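Local coordinates for M157 (Murid herpesvirus 1, PDB 2NYK), which is an MHC class I-like viral protein that serves as a ligand for Ly49 receptors of mouse natural killer cells, at residues P46-D51 / N162-T167. The protein carries 1 engineered substitution. Numbering follows the deposited sequence.
Sequences PVVVWD and NRWRST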
loop_
_atom_site.group_PDB
_atom_site.type_symbol
_atom_site.label_atom_id
_atom_site.label_comp_id
_atom_site.label_asym_id
_atom_site.label_seq_id
_atom_site.Cartn_x
_atom_site.Cartn_y
_atom_site.Cartn_z
ATOM N N PRO A 46 -0.635 -2.224 -1.289
ATOM C CA PRO A 46 -1.391 -3.130 -0.457
ATOM C C PRO A 46 -0.532 -4.147 0.276
ATOM O O PRO A 46 0.455 -4.670 -0.261
ATOM C CB PRO A 46 -2.320 -3.839 -1.446
ATOM C CG PRO A 46 -2.498 -2.811 -2.576
ATOM C CD PRO A 46 -1.080 -2.267 -2.700
ATOM N N VAL A 47 -0.928 -4.424 1.501
ATOM C CA VAL A 47 -0.220 -5.431 2.316
ATOM C C VAL A 47 -1.096 -6.680 2.562
ATOM O O VAL A 47 -0.630 -7.696 3.111
ATOM C CB VAL A 47 0.283 -4.822 3.641
ATOM C CG1 VAL A 47 1.410 -3.805 3.355
ATOM C CG2 VAL A 47 -0.848 -4.191 4.412
ATOM N N VAL A 48 -2.357 -6.588 2.140
ATOM C CA VAL A 48 -3.311 -7.715 2.198
ATOM C C VAL A 48 -4.175 -7.665 0.949
ATOM O O VAL A 48 -4.781 -6.619 0.649
ATOM C CB VAL A 48 -4.256 -7.639 3.451
ATOM C CG1 VAL A 48 -5.199 -8.888 3.480
ATOM C CG2 VAL A 48 -3.463 -7.572 4.741
ATOM N N VAL A 49 -4.224 -8.778 0.207
ATOM C CA VAL A 49 -4.953 -8.844 -1.065
ATOM C C VAL A 49 -5.843 -10.100 -1.128
ATOM O O VAL A 49 -5.343 -11.208 -0.936
ATOM C CB VAL A 49 -3.991 -8.869 -2.290
ATOM C CG1 VAL A 49 -4.777 -9.019 -3.598
ATOM C CG2 VAL A 49 -3.122 -7.587 -2.342
ATOM N N TRP A 50 -7.142 -9.907 -1.386
ATOM C CA TRP A 50 -8.075 -11.013 -1.656
ATOM C C TRP A 50 -8.450 -10.962 -3.121
ATOM O O TRP A 50 -9.192 -10.070 -3.539
ATOM C CB TRP A 50 -9.369 -10.863 -0.860
ATOM C CG TRP A 50 -9.336 -11.294 0.545
ATOM C CD1 TRP A 50 -9.610 -12.541 1.016
ATOM C CD2 TRP A 50 -9.090 -10.469 1.699
ATOM N NE1 TRP A 50 -9.518 -12.557 2.378
ATOM C CE2 TRP A 50 -9.201 -11.299 2.829
ATOM C CE3 TRP A 50 -8.759 -9.113 1.882
ATOM C CZ2 TRP A 50 -8.990 -10.825 4.138
ATOM C CZ3 TRP A 50 -8.572 -8.639 3.178
ATOM C CH2 TRP A 50 -8.679 -9.495 4.290
ATOM N N ASP A 51 -7.935 -11.916 -3.890
ATOM C CA ASP A 51 -8.268 -12.081 -5.307
ATOM C C ASP A 51 -9.402 -13.072 -5.553
ATOM O O ASP A 51 -9.618 -13.997 -4.769
ATOM C CB ASP A 51 -7.026 -12.513 -6.098
ATOM C CG ASP A 51 -6.147 -11.340 -6.476
ATOM O OD1 ASP A 51 -6.687 -10.369 -7.055
ATOM O OD2 ASP A 51 -4.925 -11.376 -6.203
ATOM N N ASN A 162 -4.428 -1.508 17.665
ATOM C CA ASN A 162 -3.726 -2.530 18.457
ATOM C C ASN A 162 -3.173 -3.651 17.574
ATOM O O ASN A 162 -2.037 -4.084 17.731
ATOM C CB ASN A 162 -4.630 -3.090 19.562
ATOM C CG ASN A 162 -3.980 -4.242 20.329
ATOM O OD1 ASN A 162 -4.248 -5.411 20.046
ATOM N ND2 ASN A 162 -3.126 -3.912 21.296
ATOM N N ARG A 163 -3.991 -4.079 16.620
ATOM C CA ARG A 163 -3.628 -5.139 15.670
ATOM C C ARG A 163 -2.528 -4.738 14.687
ATOM O O ARG A 163 -1.672 -5.568 14.338
ATOM C CB ARG A 163 -4.865 -5.581 14.880
ATOM C CG ARG A 163 -5.763 -6.496 15.624
ATOM C CD ARG A 163 -7.182 -6.586 15.001
ATOM N NE ARG A 163 -7.180 -7.056 13.618
ATOM C CZ ARG A 163 -6.618 -8.189 13.208
ATOM N NH1 ARG A 163 -5.993 -8.984 14.071
ATOM N NH2 ARG A 163 -6.676 -8.533 11.928
ATOM N N TRP A 164 -2.537 -3.477 14.252
ATOM C CA TRP A 164 -1.661 -3.026 13.158
ATOM C C TRP A 164 -0.465 -2.160 13.518
ATOM O O TRP A 164 0.464 -2.047 12.720
ATOM C CB TRP A 164 -2.490 -2.304 12.087
ATOM C CG TRP A 164 -3.349 -3.293 11.329
ATOM C CD1 TRP A 164 -4.604 -3.740 11.664
ATOM C CD2 TRP A 164 -2.996 -3.945 10.116
ATOM N NE1 TRP A 164 -5.047 -4.639 10.723
ATOM C CE2 TRP A 164 -4.066 -4.786 9.766
ATOM C CE3 TRP A 164 -1.867 -3.894 9.283
ATOM C CZ2 TRP A 164 -4.047 -5.573 8.604
ATOM C CZ3 TRP A 164 -1.840 -4.690 8.156
ATOM C CH2 TRP A 164 -2.919 -5.514 7.826
ATOM N N ARG A 165 -0.481 -1.532 14.690
ATOM C CA ARG A 165 0.580 -0.602 15.048
ATOM C C ARG A 165 1.992 -1.145 14.791
ATOM O O ARG A 165 2.773 -0.512 14.118
ATOM C CB ARG A 165 0.465 -0.149 16.504
ATOM C CG ARG A 165 1.670 0.639 16.933
ATOM C CD ARG A 165 1.446 1.373 18.248
ATOM N NE ARG A 165 1.250 0.481 19.387
ATOM C CZ ARG A 165 2.223 -0.174 20.028
ATOM N NH1 ARG A 165 3.482 -0.062 19.633
ATOM N NH2 ARG A 165 1.930 -0.929 21.087
ATOM N N SER A 166 2.309 -2.304 15.358
ATOM C CA SER A 166 3.633 -2.896 15.205
ATOM C C SER A 166 3.991 -3.112 13.724
ATOM O O SER A 166 5.101 -2.833 13.311
ATOM C CB SER A 166 3.691 -4.221 15.968
ATOM O OG SER A 166 4.916 -4.890 15.717
ATOM N N THR A 167 3.039 -3.608 12.940
ATOM C CA THR A 167 3.236 -3.818 11.497
ATOM C C THR A 167 3.584 -2.513 10.800
ATOM O O THR A 167 4.535 -2.449 10.045
ATOM C CB THR A 167 1.977 -4.454 10.855
ATOM O OG1 THR A 167 1.759 -5.725 11.463
ATOM C CG2 THR A 167 2.160 -4.636 9.331
#
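In the MHC class I-like platform, where helices lie across an antiparallel sheet, a classic beta bulge in strand 46-51 meets a tryptophan from helix 157-173: Val47 and Val48, both opposite Ile39 of strand 35-41, touch Trp164. The bulge turns two successive valines toward the helix, and each offers its CG2 methyl to the six-membered ring of the indole. Val48 CG2 lies at the ring edge, in its plane, 3.7 Å from Trp164 CH2. Its neighbour comes in obliquely, with Val47 CG2 3.9 Å from Trp164 CZ3. With Val47 CG1 anti to the carbonyl carbon (chi1 -68°), CG2 falls between the backbone N and that carbon, whereas in Val48 it is the branch anti to the carbonyl carbon, CG2, that reaches the ring.

Even the nearest CA atoms of the two segments, Val47 CA and Thr167 CA, are 9.9 Å apart, and the indole of Trp164 spans the distance. All three touching residues are buried, and the contact between the segments is purely apolar. Phe21 and Met23 of strand 21-30 and Pro64 of a loop also pack on Trp164. At the pyrrole part of the same ring system the polar edge is satisfied separately: Trp164 NE1 hydrogen-bonds to Glu72 OE2, the carboxylate oxygen that also takes a salt bridge from Arg163 NE.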